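Non-structural maintenance of chromosomes element 1 homolog (Xenopus laevis, PDB 7DG2) probably acts as a RING-type E3 ubiquitin ligase, working with a MAGE-family partner inside the SMC5-SMC6 complex that serves DNA repair. Local coordinates at residues Trp151-Asn156 and Thr160-Cys165; Lys182-Cys187 and Leu206-Lys211. All coordinates share one frame; numbering follows the deposited sequence.

Contact 1. Residues Trp151-Asn156 and Thr160-Cys165; sequences WLIGRN and TLHTRC. With ACT (acetate ion), chain D.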
# COMPACT_ATOMS: atom_id res chain seq x y z
N TRP A 151 8.03 -8.28 0.55
CA TRP A 151 9.38 -8.23 -0.00
C TRP A 151 10.18 -9.46 0.40
O TRP A 151 10.98 -9.96 -0.39
CB TRP A 151 10.14 -6.97 0.45
CG TRP A 151 9.43 -5.74 -0.03
CD1 TRP A 151 8.87 -4.75 0.75
CD2 TRP A 151 9.16 -5.39 -1.39
NE1 TRP A 151 8.27 -3.80 -0.06
CE2 TRP A 151 8.43 -4.18 -1.38
CE3 TRP A 151 9.45 -5.99 -2.62
CZ2 TRP A 151 8.00 -3.55 -2.55
CZ3 TRP A 151 9.01 -5.36 -3.80
CH2 TRP A 151 8.30 -4.15 -3.75
N LEU A 152 9.93 -9.97 1.59
CA LEU A 152 10.54 -11.21 2.05
C LEU A 152 9.45 -12.22 2.36
O LEU A 152 8.30 -11.86 2.62
CB LEU A 152 11.41 -10.99 3.30
CG LEU A 152 12.63 -10.07 3.17
CD1 LEU A 152 13.35 -9.96 4.51
CD2 LEU A 152 13.56 -10.57 2.08
N ILE A 153 9.82 -13.49 2.31
CA ILE A 153 9.00 -14.60 2.78
C ILE A 153 9.73 -15.17 3.99
O ILE A 153 10.94 -15.40 3.91
CB ILE A 153 8.86 -15.69 1.71
CG1 ILE A 153 7.79 -15.34 0.69
CG2 ILE A 153 8.58 -17.05 2.35
CD1 ILE A 153 7.69 -16.40 -0.35
N GLY A 154 9.00 -15.41 5.07
CA GLY A 154 9.61 -15.85 6.32
C GLY A 154 9.06 -17.19 6.78
O GLY A 154 7.85 -17.41 6.75
N ARG A 155 9.97 -18.07 7.20
CA ARG A 155 9.59 -19.42 7.62
C ARG A 155 10.52 -19.83 8.75
O ARG A 155 11.70 -20.08 8.50
CB ARG A 155 9.68 -20.40 6.45
CG ARG A 155 8.47 -20.38 5.53
CD ARG A 155 8.09 -21.80 5.10
NE ARG A 155 9.12 -22.43 4.28
CZ ARG A 155 9.24 -22.25 2.97
NH1 ARG A 155 8.39 -21.44 2.34
NH2 ARG A 155 10.20 -22.86 2.29
N ASN A 156 9.99 -19.89 9.97
CA ASN A 156 10.75 -20.40 11.12
C ASN A 156 12.01 -19.58 11.37
O ASN A 156 13.06 -20.12 11.72
CB ASN A 156 11.10 -21.88 10.93
CG ASN A 156 9.88 -22.76 10.79
OD1 ASN A 156 8.88 -22.57 11.50
ND2 ASN A 156 9.94 -23.72 9.88
N THR A 160 13.58 -15.69 2.68
CA THR A 160 13.99 -15.63 1.29
C THR A 160 13.26 -14.46 0.63
O THR A 160 12.41 -13.81 1.24
CB THR A 160 13.72 -16.96 0.56
OG1 THR A 160 14.36 -16.95 -0.73
CG2 THR A 160 12.23 -17.19 0.39
N LEU A 161 13.63 -14.17 -0.61
CA LEU A 161 12.95 -13.11 -1.35
C LEU A 161 11.54 -13.57 -1.72
O LEU A 161 11.34 -14.71 -2.14
CB LEU A 161 13.72 -12.76 -2.62
CG LEU A 161 15.14 -12.25 -2.48
CD1 LEU A 161 15.65 -11.84 -3.85
CD2 LEU A 161 15.19 -11.09 -1.51
N HIS A 162 10.57 -12.67 -1.57
CA HIS A 162 9.22 -12.97 -2.04
C HIS A 162 9.20 -13.04 -3.56
O HIS A 162 10.03 -12.42 -4.24
CB HIS A 162 8.24 -11.88 -1.54
CG HIS A 162 6.80 -12.28 -1.60
ND1 HIS A 162 6.06 -12.30 -2.77
CD2 HIS A 162 5.95 -12.68 -0.62
CE1 HIS A 162 4.83 -12.70 -2.51
NE2 HIS A 162 4.74 -12.95 -1.21
N THR A 163 8.24 -13.80 -4.11
CA THR A 163 8.04 -13.77 -5.56
C THR A 163 7.92 -12.34 -6.07
O THR A 163 8.48 -12.00 -7.12
CB THR A 163 6.79 -14.58 -5.92
OG1 THR A 163 6.96 -15.92 -5.45
CG2 THR A 163 6.58 -14.59 -7.43
N ARG A 164 7.20 -11.48 -5.34
CA ARG A 164 7.07 -10.08 -5.74
C ARG A 164 8.43 -9.42 -5.89
O ARG A 164 8.67 -8.65 -6.83
CB ARG A 164 6.25 -9.32 -4.71
CG ARG A 164 6.03 -7.85 -5.12
CD ARG A 164 5.78 -6.98 -3.92
NE ARG A 164 5.38 -5.61 -4.27
CZ ARG A 164 4.82 -4.78 -3.40
NH1 ARG A 164 4.58 -5.18 -2.16
NH2 ARG A 164 4.47 -3.56 -3.77
N CYS A 165 9.34 -9.70 -4.95
CA CYS A 165 10.66 -9.08 -4.99
C CYS A 165 11.46 -9.57 -6.19
O CYS A 165 12.10 -8.78 -6.89
CB CYS A 165 11.39 -9.39 -3.69
SG CYS A 165 12.95 -8.50 -3.54
C ACT D . 2.18 -3.19 -0.83
O ACT D . 3.40 -3.08 -0.47
OXT ACT D . 1.55 -2.54 -1.73
CH3 ACT D . 1.36 -4.30 -0.08
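W151 and R164 stack where the β hairpin of strands 152-155 and 158-161 runs into helix 163-176, the hairpin forming part of the Nse1 winged-helix-like region. The guanidinium of R164 lies nearly flat on one face of the indole, planes 21° apart and centres 4.0 Å apart. CZ2 of W151 sits over the middle of the guanidinium, so the cation-pi contact with the six-membered ring is off-centre, while CD of R164 makes a CH-pi contact over that ring. R164 reaches this far because CG stands opposite its backbone N (chi1 -177°) and the chain stays extended to NE. F70 and H69 of the Nse4 chain pack on W151 and R164, respectively. At the indole edge, CE3 of W151 meets CB of C165, 4.1 Å away.

In the hairpin, I153 and T160 are an antiparallel hydrogen-bonded pair: I153 N gives to T160 O at 2.8 Å, and T160 N gives back to I153 O. Their side chains lie side by side on one face, CB of I153 against CG2 of T160; T160 OG1 donates to G115 O. H162 N bonds W151 O from above the carbonyl plane. The side chains of H162 and I153 cross at about a right angle, CD2 of H162 3.5 Å from CG1 of I153. H162 also caps the helix, ND1 accepting from R164 N at 2.9 Å in the ring plane. R164 NH1 also donates to O of an acetate, probably from the crystallisation liquor, which lies at the guanidinium edge, in its plane, 2.9 Å away.

Contact 2. Residues Lys182-Cys187 and Leu206-Lys211; sequences KICNVC and LQCAGK. With ZN (zinc ion), chain G.
One of the two zinc sites of the atypical RING finger holds this contact together: a centre of three cysteines and one histidine in which C184 and C187, the two ends of a CxxC turn, meet C208 from helix 206-212. H205, just ahead of that helix, supplies the fourth ligand through ND1. The zinc ion is bound by C184 SG at 2.3 Å, by C187 SG at 2.2 Å and by C208 SG at 2.4 Å, so most of what joins the two segments passes through the metal.

The three cysteines reach it by different first torsions. C184 extends its SG opposite the backbone N (chi1 177°), whereas C187 tucks SG between backbone N and carbonyl carbon (chi1 69°), which brings both sulfurs of the turn to one ion. C208 instead has SG beside its backbone N, leaning off the helix toward the turn. The sulfurs of C187 and C208 are 3.9 Å apart, a separation set by their shared metal. Around this centre direct packing is slight: C208 CB lies 3.9 Å from C184 SG and 4.0 Å from V186 CB, the valine resting its CB and CG1 against the cysteine methylene. L204 of strand 203-204 touches C184 and V186 as well.

Inside the turn, C184 SG accepts from two backbone amides, V186 N at 3.4 Å and C187 N at 3.6 Å, the second almost straight at 173°. Such N-H…S bonds are characteristic of a zinc knuckle. Together with the zinc ion, these donors would stabilise the negative charge on the sulfur, consistent with a thiolate, while holding the loop in the shape that presents both cysteines to zinc.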
# COMPACT_ATOMS: atom_id res chain seq x y z
N LYS A 182 22.56 -16.66 -9.24
CA LYS A 182 22.31 -17.91 -9.94
C LYS A 182 21.41 -17.66 -11.14
O LYS A 182 20.31 -17.11 -10.99
CB LYS A 182 21.66 -18.92 -8.99
CG LYS A 182 22.52 -19.34 -7.80
CD LYS A 182 21.72 -20.16 -6.80
CE LYS A 182 22.50 -20.41 -5.52
NZ LYS A 182 22.92 -19.15 -4.82
N ILE A 183 21.87 -18.05 -12.32
CA ILE A 183 21.08 -17.98 -13.55
C ILE A 183 20.75 -19.41 -13.97
O ILE A 183 21.65 -20.18 -14.31
CB ILE A 183 21.83 -17.24 -14.67
CG1 ILE A 183 22.23 -15.85 -14.21
CG2 ILE A 183 20.98 -17.17 -15.93
CD1 ILE A 183 21.05 -14.94 -13.91
N CYS A 184 19.46 -19.76 -13.94
CA CYS A 184 19.04 -21.13 -14.22
C CYS A 184 19.54 -21.58 -15.59
O CYS A 184 19.37 -20.89 -16.59
CB CYS A 184 17.51 -21.24 -14.17
SG CYS A 184 16.87 -22.89 -14.58
N ASN A 185 20.17 -22.76 -15.62
CA ASN A 185 20.76 -23.21 -16.88
C ASN A 185 19.70 -23.56 -17.92
O ASN A 185 20.01 -23.54 -19.12
CB ASN A 185 21.68 -24.41 -16.62
CG ASN A 185 22.59 -24.71 -17.81
OD1 ASN A 185 23.53 -23.97 -18.09
ND2 ASN A 185 22.31 -25.81 -18.50
N VAL A 186 18.47 -23.82 -17.49
CA VAL A 186 17.39 -24.20 -18.41
C VAL A 186 16.61 -22.99 -18.90
O VAL A 186 16.44 -22.81 -20.11
CB VAL A 186 16.47 -25.23 -17.72
CG1 VAL A 186 15.14 -25.34 -18.46
CG2 VAL A 186 17.15 -26.58 -17.66
N CYS A 187 16.11 -22.14 -18.01
CA CYS A 187 15.26 -21.03 -18.43
C CYS A 187 15.99 -19.70 -18.49
O CYS A 187 15.42 -18.73 -19.01
CB CYS A 187 14.04 -20.91 -17.51
SG CYS A 187 14.44 -20.36 -15.83
N LEU A 206 13.94 -25.54 -9.18
CA LEU A 206 13.40 -26.85 -8.82
C LEU A 206 12.37 -27.32 -9.84
O LEU A 206 12.36 -28.50 -10.21
CB LEU A 206 12.79 -26.80 -7.41
CG LEU A 206 13.67 -27.44 -6.34
CD1 LEU A 206 14.91 -26.58 -6.07
CD2 LEU A 206 12.90 -27.70 -5.04
N GLN A 207 11.52 -26.41 -10.32
CA GLN A 207 10.57 -26.78 -11.36
C GLN A 207 11.28 -27.09 -12.68
O GLN A 207 10.84 -27.97 -13.43
CB GLN A 207 9.54 -25.67 -11.58
CG GLN A 207 8.20 -25.93 -10.91
CD GLN A 207 8.06 -25.21 -9.58
OE1 GLN A 207 8.32 -24.00 -9.47
NE2 GLN A 207 7.65 -25.95 -8.55
N CYS A 208 12.37 -26.38 -12.97
CA CYS A 208 13.08 -26.65 -14.22
C CYS A 208 13.85 -27.96 -14.16
O CYS A 208 14.01 -28.63 -15.18
CB CYS A 208 14.01 -25.48 -14.55
SG CYS A 208 13.13 -23.94 -14.88
N ALA A 209 14.34 -28.34 -12.98
CA ALA A 209 14.98 -29.65 -12.84
C ALA A 209 13.98 -30.77 -13.07
O ALA A 209 14.29 -31.77 -13.73
CB ALA A 209 15.64 -29.79 -11.47
N GLY A 210 12.76 -30.62 -12.53
CA GLY A 210 11.73 -31.63 -12.75
C GLY A 210 11.38 -31.81 -14.21
O GLY A 210 11.17 -32.93 -14.68
N LYS A 211 11.32 -30.71 -14.96
CA LYS A 211 11.04 -30.80 -16.39
C LYS A 211 12.22 -31.38 -17.15
O LYS A 211 12.07 -32.36 -17.90
CB LYS A 211 10.68 -29.42 -16.94
CG LYS A 211 9.29 -28.93 -16.54
CD LYS A 211 9.13 -27.44 -16.83
CE LYS A 211 9.58 -27.09 -18.24
NZ LYS A 211 9.53 -25.62 -18.49
ZN ZN G . 14.65 -22.16 -14.55

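Along the chain, contact 1 comes first and closes a short loop: three residues separate its segments, the end of the hairpin turn and the start of strand 158-161, and it runs into helix 163-176. After that helix the chain enters strand 182-183, where contact 2 opens; eighteen residues lie between its segments, among them strands 190-191, 195-196 and 203-204, before it closes at helix 206-212. The two are in series, neither nested nor crossed. Contact 1 ties the hairpin to a helix start within the Nse1 family region, and contact 2 ties a turn to a helix within the RING-like domain. Their centres lie 20 Å apart, and they do not touch.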